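Local atomic coordinates of VgrG protein (Vibrio cholerae, PDB entry 4E1F), a protein that carries an actin cross-linking toxin domain, which probably uses ATP and divalent metal to join G-actin monomers covalently, and is held here with ADP. Residues Q174-V179 / A347-F352; P21-G26 / C96-K101; I27-A32 / V89-Y94. The protein carries 1 engineered substitution. One frame throughout, in Å; residues are numbered along the deposited sequence.

Contact 1 of 3, residues Q174-V179 / A347-F352. With ADP (adenosine-5'-diphosphate), chain B.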
loop_
_atom_site.group_PDB
_atom_site.type_symbol
_atom_site.label_atom_id
_atom_site.label_comp_id
_atom_site.label_asym_id
_atom_site.label_seq_id
_atom_site.Cartn_x
_atom_site.Cartn_y
_atom_site.Cartn_z
ATOM N N GLN A 174 -2.805 -1.645 8.210
ATOM C CA GLN A 174 -2.240 -0.510 7.484
ATOM C C GLN A 174 -3.347 0.336 6.865
ATOM O O GLN A 174 -4.474 -0.129 6.734
ATOM C CB GLN A 174 -1.263 -0.968 6.410
ATOM C CG GLN A 174 0.091 -1.306 6.980
ATOM C CD GLN A 174 0.566 -2.617 6.455
ATOM O OE1 GLN A 174 0.936 -2.751 5.289
ATOM N NE2 GLN A 174 0.567 -3.618 7.320
ATOM N N ALA A 175 -3.011 1.576 6.483
ATOM C CA ALA A 175 -3.920 2.476 5.803
ATOM C C ALA A 175 -3.136 3.138 4.695
ATOM O O ALA A 175 -1.934 3.363 4.835
ATOM C CB ALA A 175 -4.486 3.515 6.770
ATOM N N THR A 176 -3.801 3.394 3.575
ATOM C CA THR A 176 -3.231 4.059 2.411
ATOM C C THR A 176 -4.059 5.310 2.127
ATOM O O THR A 176 -5.272 5.206 1.913
ATOM C CB THR A 176 -3.154 3.107 1.190
ATOM O OG1 THR A 176 -2.245 2.042 1.476
ATOM C CG2 THR A 176 -2.680 3.831 -0.104
ATOM N N VAL A 177 -3.409 6.481 2.112
ATOM C CA VAL A 177 -4.084 7.755 1.833
ATOM C C VAL A 177 -3.660 8.259 0.455
ATOM O O VAL A 177 -2.473 8.256 0.144
ATOM C CB VAL A 177 -3.822 8.809 2.951
ATOM C CG1 VAL A 177 -4.337 10.198 2.564
ATOM C CG2 VAL A 177 -4.446 8.374 4.274
ATOM N N GLY A 178 -4.633 8.697 -0.337
ATOM C CA GLY A 178 -4.400 9.268 -1.652
ATOM C C GLY A 178 -4.808 10.727 -1.644
ATOM O O GLY A 178 -5.879 11.062 -1.131
ATOM N N VAL A 179 -3.919 11.616 -2.146
ATOM C CA VAL A 179 -4.162 13.058 -2.209
ATOM C C VAL A 179 -3.761 13.594 -3.581
ATOM O O VAL A 179 -2.911 12.998 -4.243
ATOM C CB VAL A 179 -3.445 13.867 -1.072
ATOM C CG1 VAL A 179 -3.960 13.499 0.327
ATOM C CG2 VAL A 179 -1.929 13.738 -1.162
ATOM N N ALA A 347 -3.224 11.832 -8.544
ATOM C CA ALA A 347 -3.298 11.509 -7.131
ATOM C C ALA A 347 -2.021 10.742 -6.833
ATOM O O ALA A 347 -1.578 9.917 -7.653
ATOM C CB ALA A 347 -4.506 10.622 -6.828
ATOM N N ILE A 348 -1.448 10.996 -5.647
ATOM C CA ILE A 348 -0.248 10.327 -5.156
ATOM C C ILE A 348 -0.612 9.684 -3.844
ATOM O O ILE A 348 -1.333 10.275 -3.043
ATOM C CB ILE A 348 1.015 11.244 -5.110
ATOM C CG1 ILE A 348 0.746 12.567 -4.344
ATOM C CG2 ILE A 348 1.519 11.487 -6.526
ATOM C CD1 ILE A 348 2.003 13.388 -3.974
ATOM N N LEU A 349 -0.211 8.424 -3.675
ATOM C CA LEU A 349 -0.591 7.610 -2.529
ATOM C C LEU A 349 0.526 7.290 -1.555
ATOM O O LEU A 349 1.693 7.201 -1.941
ATOM C CB LEU A 349 -1.241 6.320 -3.035
ATOM C CG LEU A 349 -2.737 6.355 -3.384
ATOM C CD1 LEU A 349 -3.023 7.244 -4.599
ATOM C CD2 LEU A 349 -3.206 4.969 -3.734
ATOM N N PHE A 350 0.156 7.134 -0.278
ATOM C CA PHE A 350 1.091 6.865 0.799
ATOM C C PHE A 350 0.561 5.780 1.729
ATOM O O PHE A 350 -0.574 5.857 2.205
ATOM C CB PHE A 350 1.349 8.152 1.586
ATOM C CG PHE A 350 1.864 9.255 0.695
ATOM C CD1 PHE A 350 3.217 9.340 0.383
ATOM C CD2 PHE A 350 0.984 10.141 0.079
ATOM C CE1 PHE A 350 3.683 10.311 -0.503
ATOM C CE2 PHE A 350 1.450 11.115 -0.804
ATOM C CZ PHE A 350 2.794 11.206 -1.075
ATOM N N GLU A 351 1.406 4.789 2.030
ATOM C CA GLU A 351 1.026 3.740 2.947
ATOM C C GLU A 351 1.526 4.047 4.337
ATOM O O GLU A 351 2.712 4.289 4.532
ATOM C CB GLU A 351 1.575 2.391 2.454
ATOM C CG GLU A 351 1.171 1.190 3.297
ATOM C CD GLU A 351 1.811 -0.107 2.831
ATOM O OE1 GLU A 351 1.629 -0.478 1.652
ATOM O OE2 GLU A 351 2.469 -0.776 3.657
ATOM N N PHE A 352 0.620 4.017 5.318
ATOM C CA PHE A 352 0.994 4.176 6.726
ATOM C C PHE A 352 1.349 2.765 7.213
ATOM O O PHE A 352 0.454 1.922 7.384
ATOM C CB PHE A 352 -0.148 4.823 7.543
ATOM C CG PHE A 352 -0.304 6.297 7.252
ATOM C CD1 PHE A 352 -1.005 6.734 6.130
ATOM C CD2 PHE A 352 0.270 7.252 8.086
ATOM C CE1 PHE A 352 -1.107 8.100 5.833
ATOM C CE2 PHE A 352 0.110 8.627 7.820
ATOM C CZ PHE A 352 -0.563 9.036 6.689
HETATM P PB ADP B . -0.016 -5.931 -2.797
HETATM O O1B ADP B . -1.096 -6.603 -3.634
HETATM O O2B ADP B . 1.212 -5.755 -3.695
HETATM O O3B ADP B . 0.369 -6.948 -1.665
HETATM P PA ADP B . -2.010 -3.933 -2.038
HETATM O O1A ADP B . -2.630 -4.061 -3.390
HETATM O O2A ADP B . -2.751 -4.866 -1.076
HETATM O O3A ADP B . -0.521 -4.516 -2.213
HETATM O "O5'" ADP B . -2.207 -2.391 -1.517
HETATM C "C5'" ADP B . -3.459 -1.663 -1.767
HETATM C "C4'" ADP B . -3.999 -0.601 -0.813
HETATM O "O4'" ADP B . -4.069 0.691 -1.487
HETATM C "C3'" ADP B . -5.418 -0.820 -0.254
HETATM O "O3'" ADP B . -5.617 -0.328 1.069
HETATM C "C2'" ADP B . -6.282 0.015 -1.195
HETATM O "O2'" ADP B . -7.576 0.412 -0.744
HETATM C "C1'" ADP B . -5.384 1.219 -1.352
HETATM N N9 ADP B . -5.715 2.124 -2.471
HETATM C C8 ADP B . -5.824 1.774 -3.785
HETATM N N7 ADP B . -6.238 2.757 -4.556
HETATM C C5 ADP B . -6.385 3.822 -3.685
HETATM C C6 ADP B . -6.773 5.171 -3.878
HETATM N N6 ADP B . -7.038 5.699 -5.087
HETATM N N1 ADP B . -6.839 5.977 -2.791
HETATM C C2 ADP B . -6.515 5.462 -1.598
HETATM N N3 ADP B . -6.105 4.226 -1.306
HETATM C C4 ADP B . -6.068 3.449 -2.389
HETATM O O HOH W 1 -0.706 0.591 -0.263
#

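Contact 2 of 3, residues P21-G26 / C96-K101. With ADP (adenosine-5'-diphosphate), chain B.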
loop_
_atom_site.group_PDB
_atom_site.type_symbol
_atom_site.label_atom_id
_atom_site.label_comp_id
_atom_site.label_asym_id
_atom_site.label_seq_id
_atom_site.Cartn_x
_atom_site.Cartn_y
_atom_site.Cartn_z
ATOM N N PRO A 21 -13.309 12.497 -5.766
ATOM C CA PRO A 21 -13.385 13.967 -5.883
ATOM C C PRO A 21 -12.310 14.722 -5.089
ATOM O O PRO A 21 -11.821 15.741 -5.556
ATOM C CB PRO A 21 -14.794 14.297 -5.364
ATOM C CG PRO A 21 -15.177 13.139 -4.509
ATOM C CD PRO A 21 -14.546 11.940 -5.179
ATOM N N LYS A 22 -11.910 14.187 -3.926
ATOM C CA LYS A 22 -10.930 14.784 -3.021
ATOM C C LYS A 22 -10.008 13.646 -2.486
ATOM O O LYS A 22 -9.798 12.652 -3.190
ATOM C CB LYS A 22 -11.693 15.482 -1.862
ATOM C CG LYS A 22 -11.638 17.010 -1.880
ATOM C CD LYS A 22 -12.410 17.618 -0.695
ATOM C CE LYS A 22 -12.228 19.120 -0.517
ATOM N NZ LYS A 22 -10.894 19.498 0.037
ATOM N N SER A 23 -9.503 13.788 -1.249
ATOM C CA SER A 23 -8.629 12.807 -0.603
ATOM C C SER A 23 -9.339 11.470 -0.407
ATOM O O SER A 23 -10.543 11.449 -0.119
ATOM C CB SER A 23 -8.098 13.342 0.725
ATOM O OG SER A 23 -9.129 13.487 1.689
ATOM N N SER A 24 -8.615 10.376 -0.611
ATOM C CA SER A 24 -9.158 9.027 -0.501
ATOM C C SER A 24 -8.362 8.161 0.475
ATOM O O SER A 24 -7.197 8.451 0.765
ATOM C CB SER A 24 -9.188 8.383 -1.883
ATOM O OG SER A 24 -7.888 8.414 -2.446
ATOM N N ILE A 25 -8.991 7.073 0.956
ATOM C CA ILE A 25 -8.379 6.172 1.918
ATOM C C ILE A 25 -8.754 4.725 1.641
ATOM O O ILE A 25 -9.886 4.426 1.243
ATOM C CB ILE A 25 -8.700 6.603 3.398
ATOM C CG1 ILE A 25 -7.866 5.784 4.448
ATOM C CG2 ILE A 25 -10.207 6.556 3.704
ATOM C CD1 ILE A 25 -7.500 6.529 5.695
ATOM N N GLY A 26 -7.781 3.860 1.872
ATOM C CA GLY A 26 -7.899 2.417 1.804
ATOM C C GLY A 26 -7.280 1.822 3.051
ATOM O O GLY A 26 -6.398 2.427 3.672
ATOM N N CYS A 96 -12.270 4.615 -0.571
ATOM C CA CYS A 96 -13.449 5.473 -0.496
ATOM C C CYS A 96 -12.963 6.885 -0.201
ATOM O O CYS A 96 -11.756 7.078 -0.004
ATOM C CB CYS A 96 -14.430 4.978 0.566
ATOM S SG CYS A 96 -13.801 5.020 2.261
ATOM N N GLU A 97 -13.885 7.876 -0.220
ATOM C CA GLU A 97 -13.563 9.253 0.136
ATOM C C GLU A 97 -13.267 9.290 1.628
ATOM O O GLU A 97 -13.991 8.663 2.414
ATOM C CB GLU A 97 -14.738 10.187 -0.181
ATOM C CG GLU A 97 -15.139 10.145 -1.652
ATOM C CD GLU A 97 -16.467 10.785 -2.015
ATOM O OE1 GLU A 97 -17.122 10.298 -2.964
ATOM O OE2 GLU A 97 -16.845 11.784 -1.363
ATOM N N MET A 98 -12.187 9.995 2.011
ATOM C CA MET A 98 -11.743 10.107 3.408
ATOM C C MET A 98 -12.805 10.643 4.347
ATOM O O MET A 98 -12.846 10.223 5.503
ATOM C CB MET A 98 -10.489 10.985 3.526
ATOM C CG MET A 98 -9.235 10.216 3.335
ATOM S SD MET A 98 -7.761 11.018 3.979
ATOM C CE MET A 98 -7.825 10.547 5.677
ATOM N N ASP A 99 -13.643 11.584 3.854
ATOM C CA ASP A 99 -14.710 12.220 4.626
ATOM C C ASP A 99 -16.086 11.574 4.429
ATOM O O ASP A 99 -17.089 12.157 4.842
ATOM C CB ASP A 99 -14.743 13.747 4.386
ATOM C CG ASP A 99 -15.132 14.203 2.984
ATOM O OD1 ASP A 99 -15.165 13.351 2.060
ATOM O OD2 ASP A 99 -15.365 15.417 2.801
ATOM N N ASP A 100 -16.144 10.377 3.807
ATOM C CA ASP A 100 -17.400 9.646 3.611
ATOM C C ASP A 100 -17.577 8.683 4.805
ATOM O O ASP A 100 -17.111 7.546 4.782
ATOM C CB ASP A 100 -17.402 8.903 2.256
ATOM C CG ASP A 100 -18.724 8.258 1.872
ATOM O OD1 ASP A 100 -19.528 7.981 2.771
ATOM O OD2 ASP A 100 -18.883 7.895 0.692
ATOM N N LYS A 101 -18.220 9.175 5.864
ATOM C CA LYS A 101 -18.440 8.465 7.122
ATOM C C LYS A 101 -19.134 7.110 6.936
ATOM O O LYS A 101 -18.663 6.111 7.492
ATOM C CB LYS A 101 -19.213 9.358 8.097
ATOM C CG LYS A 101 -18.736 9.264 9.545
ATOM C CD LYS A 101 -19.283 10.408 10.407
ATOM C CE LYS A 101 -18.424 11.650 10.351
ATOM N NZ LYS A 101 -19.025 12.767 11.120
HETATM P PB ADP B . -0.016 -5.931 -2.797
HETATM O O1B ADP B . -1.096 -6.603 -3.634
HETATM O O2B ADP B . 1.212 -5.755 -3.695
HETATM O O3B ADP B . 0.369 -6.948 -1.665
HETATM P PA ADP B . -2.010 -3.933 -2.038
HETATM O O1A ADP B . -2.630 -4.061 -3.390
HETATM O O2A ADP B . -2.751 -4.866 -1.076
HETATM O O3A ADP B . -0.521 -4.516 -2.213
HETATM O "O5'" ADP B . -2.207 -2.391 -1.517
HETATM C "C5'" ADP B . -3.459 -1.663 -1.767
HETATM C "C4'" ADP B . -3.999 -0.601 -0.813
HETATM O "O4'" ADP B . -4.069 0.691 -1.487
HETATM C "C3'" ADP B . -5.418 -0.820 -0.254
HETATM O "O3'" ADP B . -5.617 -0.328 1.069
HETATM C "C2'" ADP B . -6.282 0.015 -1.195
HETATM O "O2'" ADP B . -7.576 0.412 -0.744
HETATM C "C1'" ADP B . -5.384 1.219 -1.352
HETATM N N9 ADP B . -5.715 2.124 -2.471
HETATM C C8 ADP B . -5.824 1.774 -3.785
HETATM N N7 ADP B . -6.238 2.757 -4.556
HETATM C C5 ADP B . -6.385 3.822 -3.685
HETATM C C6 ADP B . -6.773 5.171 -3.878
HETATM N N6 ADP B . -7.038 5.699 -5.087
HETATM N N1 ADP B . -6.839 5.977 -2.791
HETATM C C2 ADP B . -6.515 5.462 -1.598
HETATM N N3 ADP B . -6.105 4.226 -1.306
HETATM C C4 ADP B . -6.068 3.449 -2.389
HETATM O O HOH W 2 -12.074 13.241 1.466
#

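Contact 3 of 3, residues I27-A32 / V89-Y94. Engineered in segment 27-32: Gln28 (natural residue Glu). With ADP (adenosine-5'-diphosphate), chain B.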
loop_
_atom_site.group_PDB
_atom_site.type_symbol
_atom_site.label_atom_id
_atom_site.label_comp_id
_atom_site.label_asym_id
_atom_site.label_seq_id
_atom_site.Cartn_x
_atom_site.Cartn_y
_atom_site.Cartn_z
ATOM N N ILE A 27 -7.758 0.654 3.449
ATOM C CA ILE A 27 -7.246 -0.055 4.627
ATOM C C ILE A 27 -6.864 -1.498 4.292
ATOM O O ILE A 27 -7.472 -2.120 3.410
ATOM C CB ILE A 27 -8.197 0.034 5.873
ATOM C CG1 ILE A 27 -9.580 -0.641 5.614
ATOM C CG2 ILE A 27 -8.341 1.500 6.370
ATOM C CD1 ILE A 27 -10.448 -0.922 6.876
ATOM N N GLN A 28 -5.848 -2.026 4.991
ATOM C CA GLN A 28 -5.384 -3.411 4.856
ATOM C C GLN A 28 -5.418 -4.021 6.239
ATOM O O GLN A 28 -4.949 -3.395 7.193
ATOM C CB GLN A 28 -3.961 -3.421 4.339
ATOM C CG GLN A 28 -3.841 -3.137 2.857
ATOM C CD GLN A 28 -2.388 -3.046 2.468
ATOM O OE1 GLN A 28 -1.729 -4.061 2.158
ATOM N NE2 GLN A 28 -1.847 -1.837 2.529
ATOM N N ASN A 29 -6.030 -5.215 6.371
ATOM C CA ASN A 29 -6.236 -5.829 7.675
ATOM C C ASN A 29 -5.921 -7.338 7.647
ATOM O O ASN A 29 -6.703 -8.147 7.113
ATOM C CB ASN A 29 -7.699 -5.543 8.085
ATOM C CG ASN A 29 -8.132 -6.016 9.453
ATOM O OD1 ASN A 29 -7.442 -5.829 10.464
ATOM N ND2 ASN A 29 -9.352 -6.539 9.528
ATOM N N GLU A 30 -4.774 -7.713 8.237
ATOM C CA GLU A 30 -4.365 -9.115 8.292
ATOM C C GLU A 30 -5.109 -9.850 9.414
ATOM O O GLU A 30 -5.155 -9.355 10.545
ATOM C CB GLU A 30 -2.842 -9.239 8.407
ATOM C CG GLU A 30 -2.296 -10.620 8.077
ATOM C CD GLU A 30 -0.804 -10.765 8.313
ATOM O OE1 GLU A 30 -0.179 -11.633 7.663
ATOM O OE2 GLU A 30 -0.255 -10.005 9.144
ATOM N N LEU A 31 -5.775 -10.969 9.084
ATOM C CA LEU A 31 -6.533 -11.721 10.082
ATOM C C LEU A 31 -5.674 -12.664 10.883
ATOM O O LEU A 31 -4.702 -13.217 10.370
ATOM C CB LEU A 31 -7.671 -12.516 9.425
ATOM C CG LEU A 31 -8.728 -11.725 8.678
ATOM C CD1 LEU A 31 -9.662 -12.636 8.002
ATOM C CD2 LEU A 31 -9.481 -10.753 9.600
ATOM N N ALA A 32 -6.053 -12.875 12.152
ATOM C CA ALA A 32 -5.394 -13.858 13.001
ATOM C C ALA A 32 -6.366 -14.998 13.242
ATOM O O ALA A 32 -7.581 -14.774 13.293
ATOM C CB ALA A 32 -5.004 -13.227 14.332
ATOM N N VAL A 89 -4.518 -14.550 5.668
ATOM C CA VAL A 89 -5.573 -13.866 4.929
ATOM C C VAL A 89 -5.486 -12.386 5.266
ATOM O O VAL A 89 -5.355 -12.030 6.444
ATOM C CB VAL A 89 -7.001 -14.435 5.235
ATOM C CG1 VAL A 89 -8.108 -13.553 4.644
ATOM C CG2 VAL A 89 -7.144 -15.861 4.718
ATOM N N GLU A 90 -5.516 -11.528 4.228
ATOM C CA GLU A 90 -5.581 -10.098 4.438
ATOM C C GLU A 90 -6.840 -9.519 3.774
ATOM O O GLU A 90 -7.121 -9.792 2.602
ATOM C CB GLU A 90 -4.307 -9.421 3.947
ATOM C CG GLU A 90 -4.202 -7.961 4.358
ATOM C CD GLU A 90 -2.968 -7.270 3.814
ATOM O OE1 GLU A 90 -2.576 -7.580 2.668
ATOM O OE2 GLU A 90 -2.447 -6.357 4.492
ATOM N N LEU A 91 -7.592 -8.711 4.531
ATOM C CA LEU A 91 -8.775 -8.035 3.995
ATOM C C LEU A 91 -8.342 -6.631 3.507
ATOM O O LEU A 91 -7.739 -5.881 4.265
ATOM C CB LEU A 91 -9.904 -7.993 5.025
ATOM C CG LEU A 91 -10.346 -9.327 5.645
ATOM C CD1 LEU A 91 -11.521 -9.111 6.546
ATOM C CD2 LEU A 91 -10.598 -10.410 4.605
ATOM N N VAL A 92 -8.511 -6.372 2.197
ATOM C CA VAL A 92 -8.054 -5.157 1.494
ATOM C C VAL A 92 -9.249 -4.357 0.971
ATOM O O VAL A 92 -9.931 -4.774 0.038
ATOM C CB VAL A 92 -7.041 -5.492 0.363
ATOM C CG1 VAL A 92 -6.452 -4.213 -0.220
ATOM C CG2 VAL A 92 -5.926 -6.405 0.874
ATOM N N SER A 93 -9.529 -3.228 1.601
ATOM C CA SER A 93 -10.707 -2.464 1.229
ATOM C C SER A 93 -10.552 -1.812 -0.120
ATOM O O SER A 93 -9.422 -1.551 -0.569
ATOM C CB SER A 93 -11.036 -1.419 2.293
ATOM O OG SER A 93 -10.180 -0.297 2.128
ATOM N N TYR A 94 -11.695 -1.566 -0.772
ATOM C CA TYR A 94 -11.746 -0.779 -1.985
ATOM C C TYR A 94 -11.689 0.638 -1.437
ATOM O O TYR A 94 -12.334 0.904 -0.405
ATOM C CB TYR A 94 -13.061 -1.042 -2.728
ATOM C CG TYR A 94 -12.995 -2.354 -3.473
ATOM C CD1 TYR A 94 -13.357 -3.549 -2.853
ATOM C CD2 TYR A 94 -12.483 -2.418 -4.766
ATOM C CE1 TYR A 94 -13.247 -4.770 -3.515
ATOM C CE2 TYR A 94 -12.378 -3.635 -5.442
ATOM C CZ TYR A 94 -12.788 -4.807 -4.819
ATOM O OH TYR A 94 -12.693 -6.007 -5.478
HETATM P PB ADP B . -0.016 -5.931 -2.797
HETATM O O1B ADP B . -1.096 -6.603 -3.634
HETATM O O2B ADP B . 1.212 -5.755 -3.695
HETATM O O3B ADP B . 0.369 -6.948 -1.665
HETATM P PA ADP B . -2.010 -3.933 -2.038
HETATM O O1A ADP B . -2.630 -4.061 -3.390
HETATM O O2A ADP B . -2.751 -4.866 -1.076
HETATM O O3A ADP B . -0.521 -4.516 -2.213
HETATM O "O5'" ADP B . -2.207 -2.391 -1.517
HETATM C "C5'" ADP B . -3.459 -1.663 -1.767
HETATM C "C4'" ADP B . -3.999 -0.601 -0.813
HETATM O "O4'" ADP B . -4.069 0.691 -1.487
HETATM C "C3'" ADP B . -5.418 -0.820 -0.254
HETATM O "O3'" ADP B . -5.617 -0.328 1.069
HETATM C "C2'" ADP B . -6.282 0.015 -1.195
HETATM O "O2'" ADP B . -7.576 0.412 -0.744
HETATM C "C1'" ADP B . -5.384 1.219 -1.352
HETATM N N9 ADP B . -5.715 2.124 -2.471
HETATM C C8 ADP B . -5.824 1.774 -3.785
HETATM N N7 ADP B . -6.238 2.757 -4.556
HETATM C C5 ADP B . -6.385 3.822 -3.685
HETATM C C6 ADP B . -6.773 5.171 -3.878
HETATM N N6 ADP B . -7.038 5.699 -5.087
HETATM N N1 ADP B . -6.839 5.977 -2.791
HETATM C C2 ADP B . -6.515 5.462 -1.598
HETATM N N3 ADP B . -6.105 4.226 -1.306
HETATM C C4 ADP B . -6.068 3.449 -2.389
HETATM O O HOH W 3 -4.881 -15.086 8.302
#

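Contact 1 of 3, residues Q174-V179 / A347-F352
Leu349 and Thr176 stand on the same face of the two strands and meet branch to branch, Thr176 CG2 lying 3.8 Å from Leu349 CD2. Leu349 CD2 then lies over a face of the adenine, 3.4 Å from ADP C5, while CG2 of Thr176, set anti to the backbone N, sits near the junction of base and sugar, 3.7 Å from ADP N3 and equally near ADP O4'. Gly178, having no side chain, lets Leu349 CG pack 3.8 Å from Gly178 CA. The segments 174-179 and 347-352 form an antiparallel pair of strands that floors the nucleotide site. Five backbone hydrogen bonds join them, among them the bond from Phe352 N to Ala175 O, 2.7 Å long. On the reverse face Phe352 turns a ring edge to Ala175 O, which lies in the ring plane, and its CE1 sits 3.7 Å from Val177 CG2; the apolar groups suit a face that helix 190-196 buries. Glu351, extended with CG anti to the backbone N (chi1 -177°), carries OE1 to a water, 3.2 Å away, that also bonds Thr176 OG1. Its OE2 forms a salt bridge with Arg353.

Contact 2 of 3, residues P21-G26 / C96-K101
Met98 lies across Ile25 at about a right angle, its CG 3.7 Å from Ile25 CB, and this is the close-packed side of the contact. The flexible thioether, bent at chi3, folds over the start of strand 24-30, and its CE reaches Ile25 CD1. In the conformer described, the Ser23 hydroxyl is hydrogen-bonded to Glu191. Val177 and Leu359 also touch Met98. Beside it Ile25 and Cys96 share one face, and helix 101-124 covers the cysteine. Their backbones form an antiparallel hydrogen-bonded pair, with Ile25 N to Cys96 O at 2.9 Å, after which residues 97-100 make a type I beta turn into the helix. Asp100 is its N-cap, OD1 accepting from Ala103 N. A backbone bond from Met98 N to Ser23 O, 3.1 Å, fastens the turn to the loop. Away from the methionine, Ser24 OG donates to ADP N1 at 2.7 Å, and Gly26 passes the ribose closely, its CA 3.3 Å from ADP O2'. The solvent side is looser. There exposed Pro21 lays its CG 3.7 Å from Glu97 CD, crossing the extended glutamate at about a right angle without a polar bond.

Contact 3 of 3, residues I27-A32 / V89-Y94
The carboxylate of Glu90 and the side-chain amide of Gln28 are turned 49° apart, neither stacked nor coplanar, and Glu90 OE2 meets the aliphatic root of its neighbour, 3.3 Å from Gln28 CB. Gln28 is an engineered residue, glutamate in the natural sequence. Both chains extend over the face that carries the nucleotide: Glu90 approaches the bound manganese to about 4 Å (side chain to ion), and Gln28 CG lies 3.8 Å from ADP O3'. The acidic side chain of Glu90 is consistent with a place near a cation. On the same face Val92 offers CG1 to the sugar, 3.5 Å from ADP C3', an apolar surface for the ribose. Ser93 serves two partners: its backbone O accepts from ADP O2' at 2.7 Å, and its hydroxyl OG, held between backbone N and carbonyl carbon (chi1 79°), accepts from Ile27 N at 2.9 Å. The strands are antiparallel, and Asn29 and Leu91 exchange two backbone hydrogen bonds. On the face of Asn29 and Leu91, Leu31 CD1 lies 3.8 Å from Val89 CG1, the two side chains running alongside, and Leu31 crosses Leu91. Asn29 OD1 is hydrogen-bonded to Gln173 NE2. Helix 101-124 packs on this face through Met111 and Phe118, while strand 56-68 borders segment 89-94 and strand 173-180 borders segment 27-32.

Overall arrangement
From the N terminus, the loop 21-23 leads into strand 24-30, which pairs with strand 85-97; contact 2 also takes in the turn after that strand. Contact 3 closes the inner loop, which holds strands but no helix, and contact 2 encloses it as the outer loop. Helix 101-124 follows directly. Contact 1 comes later, in series with both: strand 173-180 pairs with strand 344-352 across a long excursion rich in helix. The two regions meet where strand 173-180 lies beside strand 24-30, with Gly178 and Thr176 bonded to the residues of contact 2 and Gln174 to Gln28 of contact 3. All three contacts touch ADP, so the nucleotide spans the join.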